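Long-range contacts in cytosol aminopeptidase (Staphylococcus aureus subsp. aureus, PDB 3KZW), which probably catalyses the metal-dependent release of amino-terminal residues from peptides, as a cytosolic leucyl aminopeptidase: residues V253-H259 against A336-N341; D288-S293 against N363-E367; R369-A373 against F464-V469. All blocks are in the same frame, centred on the assembly; numbering follows the deposited sequence.

In the fold
The three contacts lie on the same side of the chain's centre, all within the catalytic region. Contact 1 opens at the end of helix 248-254 and closes when strand 328-338 runs out, at 336-341, 77 residues later. Before it closes, contact 2 has opened at 288-293, beyond strand 287-288; it closes at 363-367, so the two loops cross. They also touch, N338 of contact 1 meeting D288 and S289 of contact 2. Contact 3 follows in series: its first segment, 369-373, comes almost directly after 363-367, and 464-469 closes it 91 residues on, joining helices 368-380 and 461-470. V253 of contact 1 packs on L370 and V371 of contact 3.

Contact 1: residues V253-H259 against A336-N341; sequences VGKGSKH and AENMIN
The side chain of E337 lies along S257, its CB 3.8 Å from S257 CB, and the chain then runs on to place its carboxylate beside the serine hydroxyl. S257 closes the type I beta turn G254-S257 that follows helix 248-254 and opens an ST turn of its own, while E337 sits in the last residues of strand 328-338 in the mixed sheet of the catalytic region. The hydroxyl serves both purposes: OG of S257 donates to OE2 of E337 at 2.6 Å, arriving from above the carboxylate plane, and accepts from the backbone N-H of H259, with N 3.0 Å from OG. A serine suits this place because one short group can tie off a turn and still reach the strand. E337 gets there with CG anti to its backbone N (chi1 -158°) and an extended chain beyond. The imidazole of H259 lies side by side with the glutamate, its CD2 edge 3.7 Å from OE2 of E337 and the ring and carboxylate planes 85° apart.

Further along, G256 is pressed against the chain leaving the strand. With no side chain, it lets its CA come within 3.4 Å of OD1 of N341, while its carbonyl O abuts CB of M339. N341 OD1 accepts a hydrogen bond from the backbone N-H of A343, and a bound phosphate ion lies about 3 Å from this asparagine's side chain. I340, pointing away from the turn, packs on I340 of two neighbouring subunits. Near G254, A336 is small enough to fit against its CA. Between turn and strand, a water accepts from N of E337 at 2.8 Å and donates to both G254 O and H259 O.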
ATOM      1  N   VAL A 253     -18.205   4.205  22.752  1.00  2.66           N
ATOM      2  CA  VAL A 253     -16.995   4.846  22.250  1.00  2.63           C
ATOM      3  C   VAL A 253     -15.910   4.941  23.323  1.00  2.65           C
ATOM      4  O   VAL A 253     -14.733   4.701  23.044  1.00  2.73           O
ATOM      5  CB  VAL A 253     -17.306   6.246  21.662  1.00  2.62           C
ATOM      6  CG1 VAL A 253     -16.029   6.990  21.286  1.00  2.65           C
ATOM      7  CG2 VAL A 253     -18.209   6.121  20.443  1.00  2.61           C
ATOM      8  N   GLY A 254     -16.311   5.265  24.550  1.00  2.64           N
ATOM      9  CA  GLY A 254     -15.357   5.575  25.612  1.00  2.65           C
ATOM     10  C   GLY A 254     -14.972   4.464  26.567  1.00  2.66           C
ATOM     11  O   GLY A 254     -14.084   4.658  27.401  1.00  2.70           O
ATOM     12  N   LYS A 255     -15.626   3.305  26.448  1.00  2.66           N
ATOM     13  CA  LYS A 255     -15.430   2.193  27.396  1.00  2.66           C
ATOM     14  C   LYS A 255     -14.057   1.523  27.308  1.00  2.65           C
ATOM     15  O   LYS A 255     -13.615   0.874  28.257  1.00  2.69           O
ATOM     16  CB  LYS A 255     -16.549   1.146  27.277  1.00  2.63           C
ATOM     17  CG  LYS A 255     -16.636   0.449  25.932  1.00  2.64           C
ATOM     18  CD  LYS A 255     -17.708  -0.622  25.929  1.00  2.65           C
ATOM     19  CE  LYS A 255     -17.849  -1.248  24.548  1.00  2.72           C
ATOM     20  NZ  LYS A 255     -18.818  -2.381  24.527  1.00  2.74           N
ATOM     21  N   GLY A 256     -13.387   1.693  26.171  1.00  2.68           N
ATOM     22  CA  GLY A 256     -12.083   1.072  25.935  1.00  2.66           C
ATOM     23  C   GLY A 256     -10.908   1.764  26.602  1.00  2.69           C
ATOM     24  O   GLY A 256      -9.789   1.250  26.578  1.00  2.72           O
ATOM     25  N   SER A 257     -11.161   2.928  27.191  1.00  2.66           N
ATOM     26  CA  SER A 257     -10.126   3.707  27.860  1.00  2.62           C
ATOM     27  C   SER A 257     -10.192   3.524  29.370  1.00  2.63           C
ATOM     28  O   SER A 257     -11.245   3.193  29.917  1.00  2.64           O
ATOM     29  CB  SER A 257     -10.279   5.187  27.515  1.00  2.62           C
ATOM     30  OG  SER A 257      -9.396   5.982  28.284  1.00  2.70           O
ATOM     31  N   LYS A 258      -9.059   3.740  30.036  1.00  2.64           N
ATOM     32  CA  LYS A 258      -9.010   3.773  31.497  1.00  2.67           C
ATOM     33  C   LYS A 258      -9.788   4.986  31.993  1.00  2.71           C
ATOM     34  O   LYS A 258     -10.461   4.925  33.026  1.00  2.75           O
ATOM     35  CB  LYS A 258      -7.563   3.832  31.997  1.00  2.66           C
ATOM     36  CG  LYS A 258      -7.416   3.714  33.513  1.00  2.70           C
ATOM     37  CD  LYS A 258      -5.978   3.400  33.924  1.00  2.79           C
ATOM     38  CE  LYS A 258      -5.149   4.664  34.130  1.00  2.75           C
ATOM     39  NZ  LYS A 258      -5.382   5.267  35.476  1.00  2.81           N
ATOM     40  N   HIS A 259      -9.691   6.080  31.239  1.00  2.67           N
ATOM     41  CA  HIS A 259     -10.387   7.317  31.554  1.00  2.66           C
ATOM     42  C   HIS A 259     -11.746   7.322  30.859  1.00  2.69           C
ATOM     43  O   HIS A 259     -11.849   7.617  29.663  1.00  2.66           O
ATOM     44  CB  HIS A 259      -9.542   8.520  31.135  1.00  2.68           C
ATOM     45  CG  HIS A 259      -8.085   8.368  31.447  1.00  2.69           C
ATOM     46  ND1 HIS A 259      -7.584   8.451  32.728  1.00  2.67           N
ATOM     47  CD2 HIS A 259      -7.022   8.130  30.643  1.00  2.72           C
ATOM     48  CE1 HIS A 259      -6.276   8.275  32.700  1.00  2.68           C
ATOM     49  NE2 HIS A 259      -5.908   8.080  31.446  1.00  2.68           N
ATOM     50  N   ALA A 336     -14.996  11.687  25.452  1.00  2.63           N
ATOM     51  CA  ALA A 336     -14.561  10.291  25.512  1.00  2.59           C
ATOM     52  C   ALA A 336     -13.157  10.146  24.940  1.00  2.66           C
ATOM     53  O   ALA A 336     -12.650  11.056  24.283  1.00  2.70           O
ATOM     54  CB  ALA A 336     -15.532   9.390  24.757  1.00  2.57           C
ATOM     55  N   GLU A 337     -12.537   8.996  25.198  1.00  2.66           N
ATOM     56  CA  GLU A 337     -11.227   8.668  24.645  1.00  2.64           C
ATOM     57  C   GLU A 337     -11.336   7.350  23.876  1.00  2.66           C
ATOM     58  O   GLU A 337     -11.642   6.308  24.458  1.00  2.72           O
ATOM     59  CB  GLU A 337     -10.189   8.568  25.768  1.00  2.65           C
ATOM     60  CG  GLU A 337      -8.747   8.747  25.323  1.00  2.72           C
ATOM     61  CD  GLU A 337      -7.749   8.577  26.462  1.00  2.80           C
ATOM     62  OE1 GLU A 337      -7.060   9.562  26.806  1.00  3.00           O
ATOM     63  OE2 GLU A 337      -7.651   7.462  27.016  1.00  2.77           O
ATOM     64  N   ASN A 338     -11.101   7.407  22.567  1.00  2.65           N
ATOM     65  CA  ASN A 338     -11.257   6.245  21.686  1.00  2.66           C
ATOM     66  C   ASN A 338     -10.021   5.346  21.692  1.00  2.64           C
ATOM     67  O   ASN A 338      -9.061   5.601  20.968  1.00  2.71           O
ATOM     68  CB  ASN A 338     -11.587   6.703  20.257  1.00  2.65           C
ATOM     69  CG  ASN A 338     -12.143   5.583  19.384  1.00  2.67           C
ATOM     70  OD1 ASN A 338     -12.455   4.492  19.861  1.00  2.78           O
ATOM     71  ND2 ASN A 338     -12.274   5.858  18.095  1.00  2.61           N
ATOM     72  N   MET A 339     -10.064   4.290  22.505  1.00  2.64           N
ATOM     73  CA  MET A 339      -8.897   3.436  22.761  1.00  2.61           C
ATOM     74  C   MET A 339      -9.166   1.953  22.492  1.00  2.63           C
ATOM     75  O   MET A 339     -10.317   1.536  22.354  1.00  2.71           O
ATOM     76  CB  MET A 339      -8.423   3.613  24.206  1.00  2.57           C
ATOM     77  CG  MET A 339      -7.937   5.011  24.571  1.00  2.64           C
ATOM     78  SD  MET A 339      -6.184   5.288  24.255  1.00  3.03           S
ATOM     79  CE  MET A 339      -6.231   5.872  22.571  1.00  2.74           C
ATOM     80  N   ILE A 340      -8.093   1.164  22.424  1.00  2.61           N
ATOM     81  CA  ILE A 340      -8.178  -0.284  22.227  1.00  2.62           C
ATOM     82  C   ILE A 340      -7.897  -1.014  23.539  1.00  2.66           C
ATOM     83  O   ILE A 340      -6.897  -0.738  24.206  1.00  2.71           O
ATOM     84  CB  ILE A 340      -7.158  -0.781  21.162  1.00  2.62           C
ATOM     85  CG1 ILE A 340      -7.378  -0.088  19.819  1.00  2.59           C
ATOM     86  CG2 ILE A 340      -7.239  -2.301  20.994  1.00  2.66           C
ATOM     87  CD1 ILE A 340      -6.238  -0.268  18.840  1.00  2.63           C
ATOM     88  N   ASN A 341      -8.784  -1.940  23.901  1.00  2.62           N
ATOM     89  CA  ASN A 341      -8.539  -2.859  25.015  1.00  2.63           C
ATOM     90  C   ASN A 341      -9.359  -4.147  24.889  1.00  2.65           C
ATOM     91  O   ASN A 341      -9.987  -4.386  23.857  1.00  2.63           O
ATOM     92  CB  ASN A 341      -8.742  -2.168  26.380  1.00  2.64           C
ATOM     93  CG  ASN A 341     -10.197  -2.130  26.825  1.00  2.64           C
ATOM     94  OD1 ASN A 341     -11.121  -2.153  26.013  1.00  2.77           O
ATOM     95  ND2 ASN A 341     -10.402  -2.066  28.133  1.00  2.65           N
TER
HETATM   96  O   HOH W   1     -12.376   3.940  24.258  1.00  2.00           O
HETATM   97  O   HOH W   2     -13.483   7.491  27.381  1.00  2.00           O

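Contact 2: residues D288-S293 against N363-E367; sequences DSGGYS and NTDAE
T364 reaches into the turn G290-S293 with its hydroxyl, which donates to O of G290 at 2.6 Å, in the carbonyl plane. The same OG1 accepts from the backbone N of S293 at 2.8 Å along a nearly straight path (162° at the hydrogen). With chi1 at 60°, OG1 is directed at the turn, within reach of both G290 O and S293 N. S293 answers in kind: its OG accepts from the backbone N-H of T364, with N 3.2 Å from OG, so each hydroxyl takes a backbone N-H of the other loop.

Both loops are shaped for this exchange. G290-S293 is a type II' beta turn, and G290 and G291 have positive phi angles that glycine adopts easily. N363-A366 is a type I turn, reinforced by an Asx turn in which OD1 of N363 accepts from the backbone N-H of D365. NTDAE begins the NTDAEGRL signature of the leucyl aminopeptidase family. Its acidic residues face D288 here: OD2 of D288 lies 3.2 Å from OD1 of D365, and the carboxylates of D288 and E367 approach from opposite directions with planes 58° apart. Such a cluster is consistent with the two-metal site of relatives. In this structure K295 forms salt bridges to both D288 and D365, while N338 donates to OD1 of D288.

Outward, the contacts turn to packing. CB of S293 rests 3.3 Å from OD1 of N363, and CB of D365 lies 3.8 Å from O of S293. The ring of Y292 extends out of this contact, its hydroxyl accepting from N of I340 of a neighbouring subunit.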
ATOM      1  N   ASP A 288      -8.178  10.207  19.831  1.00  2.61           N
ATOM      2  CA  ASP A 288      -8.739   9.252  18.884  1.00  2.64           C
ATOM      3  C   ASP A 288      -7.632   8.391  18.276  1.00  2.65           C
ATOM      4  O   ASP A 288      -6.850   8.864  17.446  1.00  2.69           O
ATOM      5  CB  ASP A 288      -9.516   9.997  17.789  1.00  2.65           C
ATOM      6  CG  ASP A 288     -10.285   9.062  16.857  1.00  2.77           C
ATOM      7  OD1 ASP A 288     -10.479   7.877  17.208  1.00  2.81           O
ATOM      8  OD2 ASP A 288     -10.706   9.525  15.769  1.00  2.89           O
ATOM      9  N   SER A 289      -7.565   7.133  18.706  1.00  2.61           N
ATOM     10  CA  SER A 289      -6.651   6.159  18.108  1.00  2.59           C
ATOM     11  C   SER A 289      -7.306   5.453  16.926  1.00  2.62           C
ATOM     12  O   SER A 289      -6.632   4.812  16.115  1.00  2.61           O
ATOM     13  CB  SER A 289      -6.208   5.129  19.144  1.00  2.59           C
ATOM     14  OG  SER A 289      -7.281   4.295  19.537  1.00  2.56           O
ATOM     15  N   GLY A 290      -8.628   5.579  16.840  1.00  2.62           N
ATOM     16  CA  GLY A 290      -9.408   4.932  15.799  1.00  2.60           C
ATOM     17  C   GLY A 290     -10.093   3.679  16.300  1.00  2.62           C
ATOM     18  O   GLY A 290     -10.956   3.123  15.621  1.00  2.68           O
ATOM     19  N   GLY A 291      -9.715   3.240  17.499  1.00  2.59           N
ATOM     20  CA  GLY A 291     -10.208   1.984  18.057  1.00  2.61           C
ATOM     21  C   GLY A 291      -9.628   0.812  17.292  1.00  2.61           C
ATOM     22  O   GLY A 291      -8.516   0.897  16.772  1.00  2.64           O
ATOM     23  N   TYR A 292     -10.380  -0.281  17.208  1.00  2.63           N
ATOM     24  CA  TYR A 292      -9.934  -1.458  16.462  1.00  2.62           C
ATOM     25  C   TYR A 292      -9.772  -1.188  14.968  1.00  2.64           C
ATOM     26  O   TYR A 292      -9.007  -1.874  14.290  1.00  2.70           O
ATOM     27  CB  TYR A 292     -10.842  -2.665  16.725  1.00  2.60           C
ATOM     28  CG  TYR A 292     -10.416  -3.475  17.931  1.00  2.59           C
ATOM     29  CD1 TYR A 292      -9.398  -4.425  17.831  1.00  2.62           C
ATOM     30  CD2 TYR A 292     -11.019  -3.286  19.172  1.00  2.56           C
ATOM     31  CE1 TYR A 292      -8.994  -5.172  18.935  1.00  2.61           C
ATOM     32  CE2 TYR A 292     -10.623  -4.030  20.283  1.00  2.62           C
ATOM     33  CZ  TYR A 292      -9.611  -4.971  20.156  1.00  2.64           C
ATOM     34  OH  TYR A 292      -9.214  -5.708  21.251  1.00  2.59           O
ATOM     35  N   SER A 293     -10.482  -0.183  14.462  1.00  2.66           N
ATOM     36  CA  SER A 293     -10.210   0.361  13.134  1.00  2.67           C
ATOM     37  C   SER A 293      -9.066   1.376  13.263  1.00  2.71           C
ATOM     38  O   SER A 293      -9.244   2.584  13.054  1.00  2.75           O
ATOM     39  CB  SER A 293     -11.465   1.003  12.547  1.00  2.65           C
ATOM     40  OG  SER A 293     -12.554   0.097  12.566  1.00  2.65           O
ATOM     41  N   ASN A 363     -17.330   0.805  11.596  1.00  2.66           N
ATOM     42  CA  ASN A 363     -16.038   1.479  11.605  1.00  2.65           C
ATOM     43  C   ASN A 363     -15.890   2.251  12.913  1.00  2.65           C
ATOM     44  O   ASN A 363     -16.619   3.215  13.160  1.00  2.66           O
ATOM     45  CB  ASN A 363     -15.934   2.413  10.391  1.00  2.70           C
ATOM     46  CG  ASN A 363     -14.578   3.106  10.272  1.00  2.80           C
ATOM     47  OD1 ASN A 363     -13.687   2.943  11.106  1.00  2.83           O
ATOM     48  ND2 ASN A 363     -14.425   3.895   9.217  1.00  2.89           N
ATOM     49  N   THR A 364     -14.953   1.815  13.751  1.00  2.61           N
ATOM     50  CA  THR A 364     -14.747   2.430  15.066  1.00  2.65           C
ATOM     51  C   THR A 364     -14.041   3.787  14.984  1.00  2.67           C
ATOM     52  O   THR A 364     -14.004   4.533  15.964  1.00  2.73           O
ATOM     53  CB  THR A 364     -13.980   1.497  16.037  1.00  2.68           C
ATOM     54  OG1 THR A 364     -12.697   1.176  15.487  1.00  2.77           O
ATOM     55  CG2 THR A 364     -14.764   0.211  16.292  1.00  2.62           C
ATOM     56  N   ASP A 365     -13.489   4.104  13.814  1.00  2.65           N
ATOM     57  CA  ASP A 365     -12.863   5.402  13.580  1.00  2.65           C
ATOM     58  C   ASP A 365     -13.913   6.461  13.220  1.00  2.63           C
ATOM     59  O   ASP A 365     -13.614   7.657  13.163  1.00  2.66           O
ATOM     60  CB  ASP A 365     -11.785   5.296  12.496  1.00  2.69           C
ATOM     61  CG  ASP A 365     -10.817   6.476  12.504  1.00  2.78           C
ATOM     62  OD1 ASP A 365     -10.852   7.290  13.457  1.00  2.91           O
ATOM     63  OD2 ASP A 365     -10.017   6.589  11.549  1.00  2.83           O
ATOM     64  N   ALA A 366     -15.141   6.011  12.980  1.00  2.61           N
ATOM     65  CA  ALA A 366     -16.282   6.905  12.835  1.00  2.60           C
ATOM     66  C   ALA A 366     -16.952   7.098  14.199  1.00  2.66           C
ATOM     67  O   ALA A 366     -18.164   6.909  14.347  1.00  2.71           O
ATOM     68  CB  ALA A 366     -17.261   6.353  11.814  1.00  2.57           C
ATOM     69  N   GLU A 367     -16.146   7.478  15.189  1.00  2.71           N
ATOM     70  CA  GLU A 367     -16.591   7.590  16.580  1.00  2.71           C
ATOM     71  C   GLU A 367     -17.295   8.919  16.871  1.00  2.76           C
ATOM     72  O   GLU A 367     -18.145   8.996  17.763  1.00  2.78           O
ATOM     73  CB  GLU A 367     -15.411   7.369  17.545  1.00  2.67           C
ATOM     74  CG  GLU A 367     -14.521   8.593  17.836  1.00  2.65           C
ATOM     75  CD  GLU A 367     -13.710   9.087  16.634  1.00  2.88           C
ATOM     76  OE1 GLU A 367     -13.306   8.272  15.777  1.00  2.74           O
ATOM     77  OE2 GLU A 367     -13.456  10.310  16.561  1.00  3.06           O
TER

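Contact 3: residues R369-A373 against F464-V469; sequences RLVLA and FAASFV
R369 sets out toward helix 461-470 and sits as a knob in the hole formed by F464, A465, F468 and V469. Its side chain meets both phenylalanines at about a right angle, yet each in a different manner. A465 supplies the floor: its CB stands over the centre of one guanidinium face, 3.6 Å from CZ of R369, and a methyl is small enough to let the flat group settle there. NH1 of R369 meets the edge of the F464 ring, 3.5 Å from CD1 of F464 and near the ring plane, so this is not a cation-pi stack. The bend at chi3 (78°) lays the end of R369 alongside the partner helix, back toward its N-terminal end at F464, where NH1 also makes a weak hydrogen bond to O of N454.

The ring of F468 lies nearer the arginine's root. It offers its edge to the backbone, CE1 standing 3.5 Å from O of R369, while CD1 touches CB of R369 at 3.7 Å. L370 reaches the far end of this ring with CD2, and A373 meets it with its methyl. On the other flank V469 sets CG2 against CD1 of L372 at 3.9 Å.

The segment axes run 9.4 Å apart and only 21° from parallel, as befits two helices that each lead into one of the adjacent parallel strands 386-391 and 478-482; L372 and V469 both touch D389 of the first. With no hydrogen bond across the segments, the helices are joined mainly by van der Waals packing, and the arginine contributes chiefly by its aliphatic stem and flat face.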
ATOM      1  N   ARG A 369     -19.462  10.865  15.069  1.00  2.64           N
ATOM      2  CA  ARG A 369     -20.897  10.885  14.786  1.00  2.62           C
ATOM      3  C   ARG A 369     -21.710  10.126  15.839  1.00  2.67           C
ATOM      4  O   ARG A 369     -22.882  10.432  16.067  1.00  2.69           O
ATOM      5  CB  ARG A 369     -21.182  10.344  13.378  1.00  2.61           C
ATOM      6  CG  ARG A 369     -20.796   8.885  13.155  1.00  2.62           C
ATOM      7  CD  ARG A 369     -20.679   8.557  11.678  1.00  2.60           C
ATOM      8  NE  ARG A 369     -19.427   9.046  11.102  1.00  2.59           N
ATOM      9  CZ  ARG A 369     -19.036   8.835   9.848  1.00  2.61           C
ATOM     10  NH1 ARG A 369     -19.794   8.138   9.011  1.00  2.64           N
ATOM     11  NH2 ARG A 369     -17.879   9.323   9.427  1.00  2.54           N
ATOM     12  N   LEU A 370     -21.078   9.145  16.482  1.00  2.72           N
ATOM     13  CA  LEU A 370     -21.727   8.353  17.525  1.00  2.68           C
ATOM     14  C   LEU A 370     -21.946   9.161  18.801  1.00  2.69           C
ATOM     15  O   LEU A 370     -23.053   9.176  19.339  1.00  2.74           O
ATOM     16  CB  LEU A 370     -20.929   7.080  17.826  1.00  2.67           C
ATOM     17  CG  LEU A 370     -20.826   6.021  16.722  1.00  2.68           C
ATOM     18  CD1 LEU A 370     -19.780   4.982  17.083  1.00  2.62           C
ATOM     19  CD2 LEU A 370     -22.171   5.354  16.436  1.00  2.56           C
ATOM     20  N   VAL A 371     -20.899   9.836  19.274  1.00  2.63           N
ATOM     21  CA  VAL A 371     -21.008  10.642  20.490  1.00  2.63           C
ATOM     22  C   VAL A 371     -21.866  11.891  20.279  1.00  2.68           C
ATOM     23  O   VAL A 371     -22.551  12.338  21.199  1.00  2.73           O
ATOM     24  CB  VAL A 371     -19.626  11.006  21.111  1.00  2.65           C
ATOM     25  CG1 VAL A 371     -18.837   9.745  21.441  1.00  2.61           C
ATOM     26  CG2 VAL A 371     -18.818  11.936  20.208  1.00  2.64           C
ATOM     27  N   LEU A 372     -21.833  12.438  19.062  1.00  2.68           N
ATOM     28  CA  LEU A 372     -22.658  13.587  18.703  1.00  2.65           C
ATOM     29  C   LEU A 372     -24.131  13.210  18.686  1.00  2.70           C
ATOM     30  O   LEU A 372     -24.979  13.996  19.106  1.00  2.78           O
ATOM     31  CB  LEU A 372     -22.249  14.156  17.342  1.00  2.64           C
ATOM     32  CG  LEU A 372     -20.964  14.984  17.252  1.00  2.65           C
ATOM     33  CD1 LEU A 372     -20.530  15.118  15.803  1.00  2.64           C
ATOM     34  CD2 LEU A 372     -21.124  16.360  17.899  1.00  2.61           C
ATOM     35  N   ALA A 373     -24.424  12.004  18.206  1.00  2.69           N
ATOM     36  CA  ALA A 373     -25.793  11.495  18.137  1.00  2.66           C
ATOM     37  C   ALA A 373     -26.483  11.508  19.502  1.00  2.69           C
ATOM     38  O   ALA A 373     -27.617  11.978  19.623  1.00  2.70           O
ATOM     39  CB  ALA A 373     -25.803  10.098  17.546  1.00  2.66           C
ATOM     40  N   PHE A 464     -22.691  11.651   4.421  1.00  2.61           N
ATOM     41  CA  PHE A 464     -23.219  10.551   5.226  1.00  2.60           C
ATOM     42  C   PHE A 464     -23.136  10.866   6.721  1.00  2.65           C
ATOM     43  O   PHE A 464     -24.123  10.724   7.444  1.00  2.69           O
ATOM     44  CB  PHE A 464     -22.463   9.252   4.920  1.00  2.62           C
ATOM     45  CG  PHE A 464     -22.993   8.049   5.655  1.00  2.57           C
ATOM     46  CD1 PHE A 464     -22.595   7.782   6.958  1.00  2.54           C
ATOM     47  CD2 PHE A 464     -23.887   7.184   5.040  1.00  2.66           C
ATOM     48  CE1 PHE A 464     -23.086   6.677   7.640  1.00  2.58           C
ATOM     49  CE2 PHE A 464     -24.379   6.072   5.715  1.00  2.64           C
ATOM     50  CZ  PHE A 464     -23.979   5.821   7.017  1.00  2.63           C
ATOM     51  N   ALA A 465     -21.955  11.285   7.174  1.00  2.59           N
ATOM     52  CA  ALA A 465     -21.736  11.642   8.573  1.00  2.57           C
ATOM     53  C   ALA A 465     -22.709  12.725   9.046  1.00  2.64           C
ATOM     54  O   ALA A 465     -23.267  12.634  10.142  1.00  2.61           O
ATOM     55  CB  ALA A 465     -20.303  12.086   8.782  1.00  2.58           C
ATOM     56  N   ALA A 466     -22.911  13.738   8.204  1.00  2.66           N
ATOM     57  CA  ALA A 466     -23.825  14.836   8.501  1.00  2.69           C
ATOM     58  C   ALA A 466     -25.263  14.339   8.626  1.00  2.68           C
ATOM     59  O   ALA A 466     -25.991  14.740   9.536  1.00  2.63           O
ATOM     60  CB  ALA A 466     -23.723  15.906   7.430  1.00  2.67           C
ATOM     61  N   SER A 467     -25.653  13.458   7.707  1.00  2.69           N
ATOM     62  CA  SER A 467     -26.974  12.838   7.721  1.00  2.65           C
ATOM     63  C   SER A 467     -27.192  12.034   8.999  1.00  2.66           C
ATOM     64  O   SER A 467     -28.280  12.052   9.573  1.00  2.72           O
ATOM     65  CB  SER A 467     -27.147  11.930   6.503  1.00  2.63           C
ATOM     66  OG  SER A 467     -28.430  11.330   6.488  1.00  2.74           O
ATOM     67  N   PHE A 468     -26.146  11.340   9.440  1.00  2.65           N
ATOM     68  CA  PHE A 468     -26.201  10.536  10.657  1.00  2.63           C
ATOM     69  C   PHE A 468     -26.421  11.403  11.896  1.00  2.64           C
ATOM     70  O   PHE A 468     -27.282  11.100  12.722  1.00  2.66           O
ATOM     71  CB  PHE A 468     -24.930   9.698  10.807  1.00  2.55           C
ATOM     72  CG  PHE A 468     -25.001   8.675  11.906  1.00  2.54           C
ATOM     73  CD1 PHE A 468     -24.628   9.001  13.206  1.00  2.60           C
ATOM     74  CD2 PHE A 468     -25.430   7.380  11.641  1.00  2.60           C
ATOM     75  CE1 PHE A 468     -24.689   8.055  14.229  1.00  2.59           C
ATOM     76  CE2 PHE A 468     -25.493   6.426  12.653  1.00  2.58           C
ATOM     77  CZ  PHE A 468     -25.122   6.766  13.950  1.00  2.57           C
ATOM     78  N   VAL A 469     -25.645  12.478  12.012  1.00  2.67           N
ATOM     79  CA  VAL A 469     -25.734  13.394  13.150  1.00  2.65           C
ATOM     80  C   VAL A 469     -27.067  14.153  13.179  1.00  2.68           C
ATOM     81  O   VAL A 469     -27.720  14.214  14.223  1.00  2.70           O
ATOM     82  CB  VAL A 469     -24.533  14.375  13.182  1.00  2.66           C
ATOM     83  CG1 VAL A 469     -24.696  15.416  14.282  1.00  2.67           C
ATOM     84  CG2 VAL A 469     -23.233  13.609  13.373  1.00  2.62           C
TER